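Local coordinates for protein UDP-N-acetylglucosamine 3-dehydrogenase (Acidithiobacillus ferrooxidans, PDB 7BVJ) that catalyses the NAD(+)-dependent oxidation of the glucosamine 3-position of UDP-N-acetylglucosamine to a ketone, a step in the biosynthesis of lipid A, at residues 134-146 / 201-213. Residues are numbered along the deposited sequence; the frame is centred on the assembly and turned at random.
Sequences FGAPRYLEAERLA and LNNGTVANLAASR
Backbone hydrogen bonds tie R138–A146 to V206–S212 in a parallel ladder. Donors alternate between the two strands, from V206 N to R138 O (3.3 Å, the longest) through to A146 N to S212 O (2.7 Å). The axes of strands 139-146 and 206-212 come within 4.6 Å at an angle of 3°. An unbroken run of seven bridges, from Y139 with V206 to L145 with S212, fixes the register. CA-H...O contacts, such as A211 CA to R144 O, back up the ladder, and a water bridges A142 O and N208 O.

On the face bearing Y139, E141 and N208, the amide of N208 lies alongside the phenol. Its ND2 donates to Y139 OH over 3.1 Å, nearly straight at 170° and in the amide plane. Y139 and N208 both carry CG anti to the backbone N (chi1 177° for Y139), which sends the two groups the same way. E141 OE2 sits at the ring edge of Y139, in plane, but so close to OH that the detailed geometry there is doubtful; the E141 carboxylate stands almost perpendicular to the N208 amide.

These are central, neighbouring strands of the mixed sheet in the Gfo/Idh/MocA C-terminal domain. Strand 219-225 flanks 139-147, where a classic beta bulge sets R138 and Y139 against F225, and strand 194-201 flanks 206-215.

The opposite face packs on helix 157-173 through L140 and L209. Across the strands, A142 CB meets L209 CD2 at 3.8 Å and L140 CD1 reaches T205 CG2 at 3.6 Å. The guanidinium of R144 turns off to a salt bridge with D165.

At the strand entrance, N203 OD1 accepts from T205 N (2.9 Å) in an Asx turn, while T205 OG1 lies 2.9 Å from P137 O and receives a hydrogen bond from a water.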
loop_
_atom_site.group_PDB
_atom_site.type_symbol
_atom_site.label_atom_id
_atom_site.label_comp_id
_atom_site.label_asym_id
_atom_site.label_seq_id
_atom_site.Cartn_x
_atom_site.Cartn_y
_atom_site.Cartn_z
ATOM N N PHE A 134 -19.038 -9.331 4.339
ATOM C CA PHE A 134 -19.312 -9.463 5.764
ATOM C C PHE A 134 -19.683 -8.147 6.440
ATOM O O PHE A 134 -20.088 -8.162 7.602
ATOM C CB PHE A 134 -18.103 -10.071 6.468
ATOM C CG PHE A 134 -17.890 -11.509 6.140
ATOM C CD1 PHE A 134 -18.936 -12.276 5.647
ATOM C CD2 PHE A 134 -16.662 -12.101 6.321
ATOM C CE1 PHE A 134 -18.758 -13.607 5.342
ATOM C CE2 PHE A 134 -16.477 -13.442 6.008
ATOM C CZ PHE A 134 -17.527 -14.193 5.525
ATOM N N GLY A 135 -19.599 -7.026 5.755
ATOM C CA GLY A 135 -19.814 -5.757 6.416
ATOM C C GLY A 135 -18.555 -5.275 7.114
ATOM O O GLY A 135 -17.503 -5.922 7.113
ATOM N N ALA A 136 -18.676 -4.099 7.713
ATOM C CA ALA A 136 -17.572 -3.513 8.450
ATOM C C ALA A 136 -17.217 -4.378 9.656
ATOM O O ALA A 136 -18.092 -4.665 10.490
ATOM C CB ALA A 136 -17.934 -2.097 8.912
ATOM N N PRO A 137 -15.963 -4.807 9.794
ATOM C CA PRO A 137 -15.562 -5.488 11.030
ATOM C C PRO A 137 -15.750 -4.576 12.227
ATOM O O PRO A 137 -15.694 -3.350 12.112
ATOM C CB PRO A 137 -14.078 -5.798 10.808
ATOM C CG PRO A 137 -13.664 -4.929 9.659
ATOM C CD PRO A 137 -14.867 -4.758 8.813
ATOM N N ARG A 138 -15.962 -5.197 13.383
ATOM C CA ARG A 138 -16.085 -4.459 14.629
ATOM C C ARG A 138 -14.739 -4.267 15.308
ATOM O O ARG A 138 -14.537 -3.249 15.982
ATOM C CB ARG A 138 -17.047 -5.177 15.582
ATOM C CG ARG A 138 -18.315 -5.697 14.914
ATOM C CD ARG A 138 -19.084 -4.560 14.274
ATOM N NE ARG A 138 -20.505 -4.846 14.131
ATOM C CZ ARG A 138 -21.379 -3.973 13.650
ATOM N NH1 ARG A 138 -20.961 -2.772 13.259
ATOM N NH2 ARG A 138 -22.663 -4.291 13.558
ATOM N N TYR A 139 -13.814 -5.212 15.136
ATOM C CA TYR A 139 -12.475 -5.081 15.707
ATOM C C TYR A 139 -11.434 -5.647 14.746
ATOM O O TYR A 139 -11.653 -6.702 14.147
ATOM C CB TYR A 139 -12.425 -5.801 17.065
ATOM C CG TYR A 139 -11.088 -5.828 17.778
ATOM C CD1 TYR A 139 -10.437 -4.659 18.139
ATOM C CD2 TYR A 139 -10.501 -7.033 18.122
ATOM C CE1 TYR A 139 -9.214 -4.693 18.792
ATOM C CE2 TYR A 139 -9.299 -7.082 18.769
ATOM C CZ TYR A 139 -8.654 -5.910 19.111
ATOM O OH TYR A 139 -7.447 -5.981 19.781
ATOM N N LEU A 140 -10.302 -4.945 14.581
ATOM C CA LEU A 140 -9.165 -5.474 13.822
ATOM C C LEU A 140 -7.896 -5.416 14.676
ATOM O O LEU A 140 -7.621 -4.408 15.333
ATOM C CB LEU A 140 -8.902 -4.711 12.509
ATOM C CG LEU A 140 -9.999 -4.282 11.553
ATOM C CD1 LEU A 140 -10.605 -2.979 12.040
ATOM C CD2 LEU A 140 -9.432 -4.095 10.156
ATOM N N GLU A 141 -7.123 -6.502 14.643
ATOM C CA GLU A 141 -5.887 -6.656 15.394
ATOM C C GLU A 141 -4.821 -7.101 14.401
ATOM O O GLU A 141 -4.968 -8.155 13.783
ATOM C CB GLU A 141 -6.067 -7.709 16.484
ATOM C CG GLU A 141 -5.388 -7.437 17.771
ATOM C CD GLU A 141 -5.825 -8.413 18.854
ATOM O OE1 GLU A 141 -5.827 -9.639 18.601
ATOM O OE2 GLU A 141 -6.168 -7.946 19.957
ATOM N N ALA A 142 -3.751 -6.327 14.239
ATOM C CA ALA A 142 -2.785 -6.674 13.198
ATOM C C ALA A 142 -1.356 -6.525 13.698
ATOM O O ALA A 142 -1.068 -5.713 14.588
ATOM C CB ALA A 142 -2.989 -5.838 11.907
ATOM N N GLU A 143 -0.466 -7.337 13.108
ATOM C CA GLU A 143 0.975 -7.287 13.361
ATOM C C GLU A 143 1.742 -7.285 12.042
ATOM O O GLU A 143 1.539 -8.167 11.197
ATOM C CB GLU A 143 1.446 -8.467 14.224
ATOM C CG GLU A 143 0.718 -8.620 15.537
ATOM C CD GLU A 143 0.891 -10.003 16.121
ATOM O OE1 GLU A 143 1.881 -10.217 16.866
ATOM O OE2 GLU A 143 0.041 -10.872 15.818
ATOM N N ARG A 144 2.630 -6.305 11.871
ATOM C CA ARG A 144 3.535 -6.246 10.722
ATOM C C ARG A 144 4.951 -6.064 11.265
ATOM O O ARG A 144 5.364 -4.947 11.585
ATOM C CB ARG A 144 3.151 -5.122 9.774
ATOM C CG ARG A 144 3.648 -5.305 8.364
ATOM C CD ARG A 144 2.845 -4.434 7.393
ATOM N NE ARG A 144 1.475 -4.918 7.205
ATOM C CZ ARG A 144 1.094 -5.750 6.234
ATOM N NH1 ARG A 144 1.987 -6.207 5.356
ATOM N NH2 ARG A 144 -0.179 -6.126 6.140
ATOM N N LEU A 145 5.680 -7.162 11.357
ATOM C CA LEU A 145 6.959 -7.247 12.038
ATOM C C LEU A 145 8.007 -7.671 11.025
ATOM O O LEU A 145 7.893 -8.748 10.429
ATOM C CB LEU A 145 6.888 -8.257 13.188
ATOM C CG LEU A 145 5.608 -8.325 14.021
ATOM C CD1 LEU A 145 5.758 -9.336 15.157
ATOM C CD2 LEU A 145 5.256 -6.950 14.594
ATOM N N ALA A 146 9.023 -6.831 10.832
ATOM C CA ALA A 146 10.078 -7.091 9.871
ATOM C C ALA A 146 11.425 -7.223 10.576
ATOM O O ALA A 146 11.713 -6.464 11.506
ATOM C CB ALA A 146 10.153 -5.971 8.832
ATOM N N LEU A 201 -12.740 4.433 15.232
ATOM C CA LEU A 201 -13.384 5.021 14.065
ATOM C C LEU A 201 -14.796 5.479 14.406
ATOM O O LEU A 201 -15.336 5.169 15.468
ATOM C CB LEU A 201 -13.429 4.030 12.905
ATOM C CG LEU A 201 -12.093 3.396 12.499
ATOM C CD1 LEU A 201 -12.287 2.504 11.294
ATOM C CD2 LEU A 201 -11.037 4.443 12.192
ATOM N N ASN A 202 -15.408 6.224 13.478
ATOM C CA ASN A 202 -16.684 6.864 13.789
ATOM C C ASN A 202 -17.884 5.933 13.666
ATOM O O ASN A 202 -19.002 6.368 13.955
ATOM C CB ASN A 202 -16.871 8.148 12.947
ATOM C CG ASN A 202 -17.063 7.899 11.460
ATOM O OD1 ASN A 202 -16.844 6.800 10.942
ATOM N ND2 ASN A 202 -17.493 8.950 10.756
ATOM N N ASN A 203 -17.685 4.668 13.294
ATOM C CA ASN A 203 -18.726 3.654 13.379
ATOM C C ASN A 203 -18.567 2.784 14.616
ATOM O O ASN A 203 -19.215 1.740 14.712
ATOM C CB ASN A 203 -18.716 2.773 12.129
ATOM C CG ASN A 203 -17.482 1.900 12.064
ATOM O OD1 ASN A 203 -16.479 2.208 12.712
ATOM N ND2 ASN A 203 -17.545 0.804 11.298
ATOM N N GLY A 204 -17.668 3.166 15.533
ATOM C CA GLY A 204 -17.329 2.385 16.705
ATOM C C GLY A 204 -16.294 1.286 16.526
ATOM O O GLY A 204 -15.962 0.622 17.517
ATOM N N THR A 205 -15.800 1.038 15.306
ATOM C CA THR A 205 -14.746 0.037 15.112
ATOM C C THR A 205 -13.446 0.458 15.790
ATOM O O THR A 205 -13.083 1.634 15.795
ATOM C CB THR A 205 -14.456 -0.198 13.623
ATOM O OG1 THR A 205 -15.651 -0.562 12.929
ATOM C CG2 THR A 205 -13.437 -1.329 13.453
ATOM N N VAL A 206 -12.738 -0.516 16.356
ATOM C CA VAL A 206 -11.443 -0.303 16.994
ATOM C C VAL A 206 -10.404 -1.097 16.214
ATOM O O VAL A 206 -10.630 -2.266 15.888
ATOM C CB VAL A 206 -11.460 -0.725 18.481
ATOM C CG1 VAL A 206 -10.023 -0.769 19.079
ATOM C CG2 VAL A 206 -12.349 0.209 19.297
ATOM N N ALA A 207 -9.279 -0.457 15.907
ATOM C CA ALA A 207 -8.137 -1.093 15.255
ATOM C C ALA A 207 -6.934 -1.028 16.180
ATOM O O ALA A 207 -6.589 0.045 16.670
ATOM C CB ALA A 207 -7.794 -0.413 13.922
ATOM N N ASN A 208 -6.277 -2.166 16.382
ATOM C CA ASN A 208 -5.161 -2.318 17.312
ATOM C C ASN A 208 -3.991 -2.850 16.487
ATOM O O ASN A 208 -3.875 -4.063 16.287
ATOM C CB ASN A 208 -5.572 -3.276 18.487
ATOM C CG ASN A 208 -4.392 -3.747 19.309
ATOM O OD1 ASN A 208 -3.309 -3.152 19.274
ATOM N ND2 ASN A 208 -4.594 -4.825 20.058
ATOM N N LEU A 209 -3.132 -1.938 16.012
ATOM C CA LEU A 209 -2.188 -2.202 14.929
ATOM C C LEU A 209 -0.751 -2.071 15.413
ATOM O O LEU A 209 -0.339 -0.995 15.858
ATOM C CB LEU A 209 -2.415 -1.232 13.768
ATOM C CG LEU A 209 -3.873 -1.105 13.327
ATOM C CD1 LEU A 209 -3.954 -0.199 12.105
ATOM C CD2 LEU A 209 -4.389 -2.498 13.009
ATOM N N ALA A 210 0.024 -3.142 15.272
ATOM C CA ALA A 210 1.411 -3.171 15.709
ATOM C C ALA A 210 2.344 -3.264 14.506
ATOM O O ALA A 210 2.031 -3.921 13.510
ATOM C CB ALA A 210 1.649 -4.343 16.671
ATOM N N ALA A 211 3.488 -2.594 14.595
ATOM C CA ALA A 211 4.494 -2.689 13.551
ATOM C C ALA A 211 5.877 -2.615 14.188
ATOM O O ALA A 211 6.069 -1.912 15.177
ATOM C CB ALA A 211 4.314 -1.584 12.497
ATOM N N SER A 212 6.826 -3.369 13.630
ATOM C CA SER A 212 8.194 -3.423 14.138
ATOM C C SER A 212 9.174 -3.690 12.996
ATOM O O SER A 212 8.868 -4.429 12.051
ATOM C CB SER A 212 8.360 -4.504 15.209
ATOM O OG SER A 212 9.721 -4.589 15.617
ATOM N N ARG A 213 10.365 -3.095 13.112
ATOM C CA ARG A 213 11.457 -3.313 12.171
ATOM C C ARG A 213 12.655 -4.013 12.804
ATOM O O ARG A 213 13.727 -4.059 12.189
ATOM C CB ARG A 213 11.903 -1.983 11.542
ATOM C CG ARG A 213 12.377 -0.965 12.534
ATOM C CD ARG A 213 12.900 0.290 11.869
ATOM N NE ARG A 213 13.500 1.176 12.860
ATOM C CZ ARG A 213 13.760 2.463 12.669
ATOM N NH1 ARG A 213 13.491 3.031 11.504
ATOM N NH2 ARG A 213 14.305 3.181 13.647
HETATM O O HOH W 1 -18.229 -0.808 14.209
HETATM O O HOH W 2 -1.923 -6.142 17.209
#